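Local coordinates for thymidylate synthase (Enterobacteria phage T4, PDB 1TIS) that catalyses the methylation of dUMP to dTMP, with 5,10-methylenetetrahydrofolate as the one-carbon donor that leaves as dihydrofolate, at the interface of chains A and B. Sequence-based numbering; all coordinates share one arbitrary frame. Chains: chain A/B, Thymidylate synthase.

Contact 1: the interface of chains A and B. Residues chain A 21, 143, 154, 176; chain B 135, 137.
A:Arg21 and B:Asp135 make the charged part of this contact. Their side chains run side by side and point the same way, and NH1 of the guanidinium lies 2.7 Å from carboxylate OD1. The two planes stand 90° apart and the N-H does not aim at the oxygen, which makes this a salt bridge rather than a hydrogen bond. A:Arg21 is poorly ordered, and the exact pose is correspondingly uncertain.

The packing contacts centre on B:Arg137, whose long chain offers methylenes near its base and a flat cation at its tip. Its CG sits 3.7 Å above the guanidinium plane of A:Arg176, over the centre, while the backbone oxygen A:Pro154 O lies level with that group's edge. A:Pro154 CG rests over one face of the B:Arg137 guanidinium, offset toward the rim and 3.4 Å from NE; a rigid proline suits this role, giving a firm apolar surface. A:Trp143 crosses B:Arg137 at about a right angle: CG anti to the backbone N (chi1 -177°) carries the six-membered end of the indole to its flank, CH2 4.0 Å from CB.

In this family A:Arg21, A:Arg176 and B:Arg137 help bind the dUMP phosphate, a site shared across the dimer, which suggests that both subunits contribute to substrate binding.

Contact 2: the interface of chains A and B. Residues chain A 128, 132, 134-135, 137; chain B 21, 154.
A:Asn134 and A:Asp135 pass B:Arg21 along a loop whose backbone is helix-like at the asparagine, where psi of 32° sets the carbonyl A:Asn134 O 3.5 Å from B:Arg21 CG, and extended at the aspartate (psi 157°). Here the same aspartate-arginine bridge recurs with the chains exchanged, and the surroundings of the poorly ordered B:Arg21 can be followed further.

A:Asp135 is held from within its own subunit as well. CG lies anti to the backbone N (chi1 173°), and carboxylate OD2 forms a salt bridge of 2.7 Å with A:Arg128 NE, from helix 121-131. OD1 is the oxygen turned to B:Arg21, and an aspartate suits the place because its short carboxylate can serve an arginine with each oxygen. A:Arg128 thus acts as a second-shell residue that would help to set the carboxylate.

Beyond the carboxylate, A:Leu132 brings CD2 to 4.0 Å from B:Arg21 NH2, an apolar methyl beside the tip of the guanidinium. The A:Arg128 and B:Arg21 side chains cross at about a right angle, their NH2 atoms 4.0 Å apart. A:Arg137 also crosses B:Arg21. So many cations together would probably repel one another, a cost that A:Asp135 may partly offset and a bound phosphate could relieve. A:Arg137 CD lies in the plane of the B:Arg21 guanidinium, at its edge and 3.8 Å from NH1.

Contact 3: the interface of chains A and B. Residues chain A 30-31, 174, 213-214; chain B 161, 170-172, 210.
Beta-strands of the two subunits meet here, in the sheet-against-sheet interface typical of thymidylate synthase dimers: A:Tyr174 and B:Gln172 both come from strand 168-175, A:Gly213 and B:Ile210 from strand 205-213, and A:Phe30 ends strand 26-30. B:Gln172 reaches across with its chain extended beyond CG, which is anti to the backbone N (chi1 167°). Its amide NE2 donates to the phenol oxygen A:Tyr174 OH at 2.7 Å, a bent bond whose acceptor lies well out of the amide plane. A glutamine suits the place because its amide nitrogen has two hydrogens to give, so one group can bind a side chain and a backbone carbonyl.

The apolar part rests on A:Phe30, a broad ring that can meet several partner side chains at once. B:Ile210 reaches it with its terminal methyl, CD1 lying 3.4 Å from ring atom CD2, B:Gln172 CB packs 3.7 Å from CZ, and B:Gln161 CB lies 4.0 Å from CE1. B:Gln161 also lays CG 3.9 Å from A:Tyr174 CE1. The second bond of B:Gln172 is nearly straight, 174° at the hydrogen: NE2 donates over 3.1 Å to A:Gly213 O, which lies in the amide plane while the donor stands above the carbonyl plane.

Contact 1: the interface of chains A and B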
# COMPACT_ATOMS: atom_id res chain seq x y z
N ARG A 21 2.01 -19.48 9.00
CA ARG A 21 0.84 -20.28 8.73
C ARG A 21 1.15 -21.71 8.35
O ARG A 21 1.02 -22.56 9.22
CB ARG A 21 -0.02 -19.70 7.63
CG ARG A 21 -0.92 -18.63 8.18
CD ARG A 21 -1.88 -18.17 7.11
NE ARG A 21 -3.11 -18.92 7.22
CZ ARG A 21 -4.14 -18.70 6.39
NH1 ARG A 21 -4.08 -17.80 5.42
NH2 ARG A 21 -5.24 -19.43 6.55
N TRP A 143 -7.00 -5.78 -4.40
CA TRP A 143 -7.66 -6.45 -3.30
C TRP A 143 -9.08 -5.93 -3.31
O TRP A 143 -9.36 -4.74 -3.21
CB TRP A 143 -6.94 -6.08 -2.04
CG TRP A 143 -7.40 -6.72 -0.75
CD1 TRP A 143 -8.24 -6.05 0.10
CD2 TRP A 143 -6.92 -7.90 -0.23
NE1 TRP A 143 -8.27 -6.80 1.18
CE2 TRP A 143 -7.50 -7.90 1.02
CE3 TRP A 143 -6.09 -8.94 -0.59
CZ2 TRP A 143 -7.25 -8.91 1.92
CZ3 TRP A 143 -5.84 -9.95 0.32
CH2 TRP A 143 -6.41 -9.94 1.56
N PRO A 154 -5.61 -15.06 -3.07
CA PRO A 154 -5.83 -13.61 -2.95
C PRO A 154 -4.51 -12.94 -3.35
O PRO A 154 -3.45 -13.55 -3.12
CB PRO A 154 -6.25 -13.44 -1.49
CG PRO A 154 -5.55 -14.59 -0.81
CD PRO A 154 -5.72 -15.74 -1.79
N ARG A 176 1.84 -7.95 -0.05
CA ARG A 176 1.48 -8.50 1.24
C ARG A 176 2.52 -9.43 1.83
O ARG A 176 2.88 -9.27 3.00
CB ARG A 176 0.18 -9.25 1.10
CG ARG A 176 -0.48 -9.50 2.42
CD ARG A 176 -1.64 -10.41 2.20
NE ARG A 176 -1.30 -11.72 1.67
CZ ARG A 176 -1.89 -12.11 0.55
NH1 ARG A 176 -2.77 -11.32 -0.08
NH2 ARG A 176 -1.62 -13.30 0.05
N ASP B 135 -1.05 -15.19 10.26
CA ASP B 135 -1.63 -15.12 8.92
C ASP B 135 -1.06 -13.85 8.30
O ASP B 135 -0.63 -12.97 9.05
CB ASP B 135 -3.16 -14.97 8.96
CG ASP B 135 -3.91 -14.72 7.64
OD1 ASP B 135 -3.67 -15.41 6.66
OD2 ASP B 135 -4.74 -13.83 7.58
N ARG B 137 -2.87 -12.23 5.32
CA ARG B 137 -4.00 -11.52 4.73
C ARG B 137 -4.71 -10.59 5.72
O ARG B 137 -5.95 -10.49 5.64
CB ARG B 137 -4.96 -12.61 4.16
CG ARG B 137 -4.30 -13.49 3.13
CD ARG B 137 -4.73 -14.96 2.96
NE ARG B 137 -3.81 -15.59 1.99
CZ ARG B 137 -3.82 -16.87 1.54
NH1 ARG B 137 -4.72 -17.79 1.94
NH2 ARG B 137 -2.90 -17.22 0.64

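Contact 2: the interface of chains A and B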
# COMPACT_ATOMS: atom_id res chain seq x y z
N ARG A 128 -5.88 9.33 -16.66
CA ARG A 128 -5.39 10.33 -15.70
C ARG A 128 -3.96 10.74 -15.97
O ARG A 128 -3.72 11.95 -16.03
CB ARG A 128 -5.40 9.87 -14.24
CG ARG A 128 -6.79 9.45 -13.79
CD ARG A 128 -7.10 9.70 -12.29
NE ARG A 128 -7.54 11.07 -11.97
CZ ARG A 128 -8.66 11.33 -11.30
NH1 ARG A 128 -9.44 10.36 -10.81
NH2 ARG A 128 -9.02 12.59 -11.10
N LEU A 132 -4.54 14.39 -16.48
CA LEU A 132 -4.27 15.25 -15.34
C LEU A 132 -2.89 14.91 -14.76
O LEU A 132 -2.78 14.85 -13.54
CB LEU A 132 -5.37 15.05 -14.26
CG LEU A 132 -6.50 16.04 -13.93
CD1 LEU A 132 -6.51 17.24 -14.87
CD2 LEU A 132 -7.82 15.27 -14.06
N ASN A 134 -0.08 15.40 -13.09
CA ASN A 134 0.33 15.63 -11.72
C ASN A 134 -0.83 15.47 -10.72
O ASN A 134 -0.89 16.13 -9.67
CB ASN A 134 1.03 17.04 -11.67
CG ASN A 134 2.56 17.04 -11.96
OD1 ASN A 134 3.06 17.38 -13.04
ND2 ASN A 134 3.39 16.68 -11.00
N ASP A 135 -1.79 14.57 -11.03
CA ASP A 135 -2.87 14.13 -10.14
C ASP A 135 -2.23 13.14 -9.19
O ASP A 135 -1.18 12.57 -9.54
CB ASP A 135 -3.99 13.41 -10.89
CG ASP A 135 -5.12 12.75 -10.08
OD1 ASP A 135 -5.67 13.37 -9.19
OD2 ASP A 135 -5.45 11.60 -10.34
N ARG A 137 -4.45 10.63 -7.31
CA ARG A 137 -5.34 9.48 -7.26
C ARG A 137 -5.06 8.46 -8.37
O ARG A 137 -6.03 7.87 -8.88
CB ARG A 137 -6.80 10.04 -7.35
CG ARG A 137 -7.12 11.00 -6.22
CD ARG A 137 -8.12 12.15 -6.43
NE ARG A 137 -8.11 12.98 -5.21
CZ ARG A 137 -8.83 14.10 -4.97
NH1 ARG A 137 -9.71 14.63 -5.84
NH2 ARG A 137 -8.68 14.68 -3.78
N ARG B 21 -1.67 19.55 -8.91
CA ARG B 21 -3.04 19.80 -9.33
C ARG B 21 -3.53 21.18 -9.00
O ARG B 21 -3.55 22.01 -9.91
CB ARG B 21 -4.02 18.82 -8.72
CG ARG B 21 -4.04 17.54 -9.52
CD ARG B 21 -5.13 16.64 -9.01
NE ARG B 21 -6.34 16.85 -9.78
CZ ARG B 21 -7.45 16.17 -9.53
NH1 ARG B 21 -7.52 15.26 -8.56
NH2 ARG B 21 -8.52 16.42 -10.27
N PRO B 154 -11.76 11.26 -1.63
CA PRO B 154 -11.30 9.87 -1.69
C PRO B 154 -10.21 9.73 -0.63
O PRO B 154 -9.50 10.72 -0.39
CB PRO B 154 -10.86 9.70 -3.14
CG PRO B 154 -10.44 11.10 -3.52
CD PRO B 154 -11.49 11.98 -2.87

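Contact 3: the interface of chains A and B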
# COMPACT_ATOMS: atom_id res chain seq x y z
N PHE A 30 9.05 -7.52 8.59
CA PHE A 30 7.85 -6.81 8.10
C PHE A 30 8.11 -5.33 7.83
O PHE A 30 8.41 -4.57 8.75
CB PHE A 30 6.70 -6.94 9.13
CG PHE A 30 5.42 -6.15 8.88
CD1 PHE A 30 4.58 -6.48 7.83
CD2 PHE A 30 5.11 -5.08 9.72
CE1 PHE A 30 3.43 -5.75 7.63
CE2 PHE A 30 3.96 -4.35 9.52
CZ PHE A 30 3.12 -4.69 8.47
N GLY A 31 8.04 -4.88 6.60
CA GLY A 31 8.17 -3.47 6.38
C GLY A 31 9.38 -3.19 5.56
O GLY A 31 10.31 -2.66 6.10
N TYR A 174 2.57 -2.40 -3.53
CA TYR A 174 2.62 -2.88 -2.15
C TYR A 174 2.39 -4.39 -2.26
O TYR A 174 1.53 -4.84 -3.03
CB TYR A 174 1.55 -2.20 -1.34
CG TYR A 174 1.60 -2.57 0.11
CD1 TYR A 174 1.15 -3.81 0.53
CD2 TYR A 174 2.08 -1.63 0.99
CE1 TYR A 174 1.18 -4.13 1.87
CE2 TYR A 174 2.10 -1.94 2.33
CZ TYR A 174 1.65 -3.18 2.74
OH TYR A 174 1.66 -3.46 4.07
N GLY A 213 6.99 -3.33 1.12
CA GLY A 213 6.84 -4.70 1.53
C GLY A 213 6.10 -4.84 2.84
O GLY A 213 6.14 -3.98 3.73
N GLY A 214 5.41 -5.96 2.84
CA GLY A 214 4.74 -6.38 4.03
C GLY A 214 5.59 -7.48 4.65
O GLY A 214 6.70 -7.24 5.14
N GLN B 161 -1.81 -3.14 6.76
CA GLN B 161 -1.46 -4.54 6.96
C GLN B 161 -1.13 -4.62 8.44
O GLN B 161 -0.53 -3.69 8.99
CB GLN B 161 -0.22 -4.86 6.14
CG GLN B 161 -0.14 -5.94 5.08
CD GLN B 161 0.00 -7.34 5.64
OE1 GLN B 161 -0.49 -7.66 6.73
NE2 GLN B 161 0.69 -8.24 4.97
N ASP B 170 1.77 -5.18 14.79
CA ASP B 170 2.43 -4.13 14.06
C ASP B 170 1.42 -3.61 13.05
O ASP B 170 0.62 -4.43 12.60
CB ASP B 170 3.65 -4.71 13.35
CG ASP B 170 4.68 -5.46 14.21
OD1 ASP B 170 4.94 -5.10 15.36
OD2 ASP B 170 5.24 -6.43 13.69
N LEU B 171 1.38 -2.31 12.71
CA LEU B 171 0.45 -1.86 11.69
C LEU B 171 1.23 -1.08 10.67
O LEU B 171 2.19 -0.39 11.02
CB LEU B 171 -0.64 -0.92 12.25
CG LEU B 171 -1.75 -0.47 11.25
CD1 LEU B 171 -2.99 -0.21 12.06
CD2 LEU B 171 -1.38 0.78 10.47
N GLN B 172 0.84 -1.08 9.40
CA GLN B 172 1.50 -0.27 8.37
C GLN B 172 0.48 0.35 7.41
O GLN B 172 -0.26 -0.35 6.74
CB GLN B 172 2.50 -1.15 7.61
CG GLN B 172 2.96 -0.45 6.36
CD GLN B 172 4.01 -1.23 5.65
OE1 GLN B 172 5.06 -0.65 5.40
NE2 GLN B 172 3.88 -2.50 5.32
N ILE B 210 4.72 1.39 11.03
CA ILE B 210 5.47 1.66 9.80
C ILE B 210 4.59 2.44 8.87
O ILE B 210 3.40 2.17 8.83
CB ILE B 210 5.87 0.38 9.10
CG1 ILE B 210 6.43 -0.64 10.06
CG2 ILE B 210 6.97 0.69 8.13
CD1 ILE B 210 6.52 -1.98 9.29

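Contact 1 and contact 2 are related by the dimer two-fold: A:Arg21, B:Asp135, B:Arg137 and A:Pro154 of contact 1 recur in contact 2 with the chains exchanged, and the C-alpha centres are about 29 Å apart. Contact 3 lies about 12 Å from the centre of contact 1 and about 25 Å from that of contact 2. A:Arg176 of contact 1 directly follows strand 168-175, which supplies A:Tyr174 to contact 3, so the strand that serves the sheet interface leads straight to a residue of the probable phosphate site. Contact 1 is centred about 7 Å from A:Cys156, the nucleophile. Dimerisation thus builds two active sites, each completed by the neighbouring subunit.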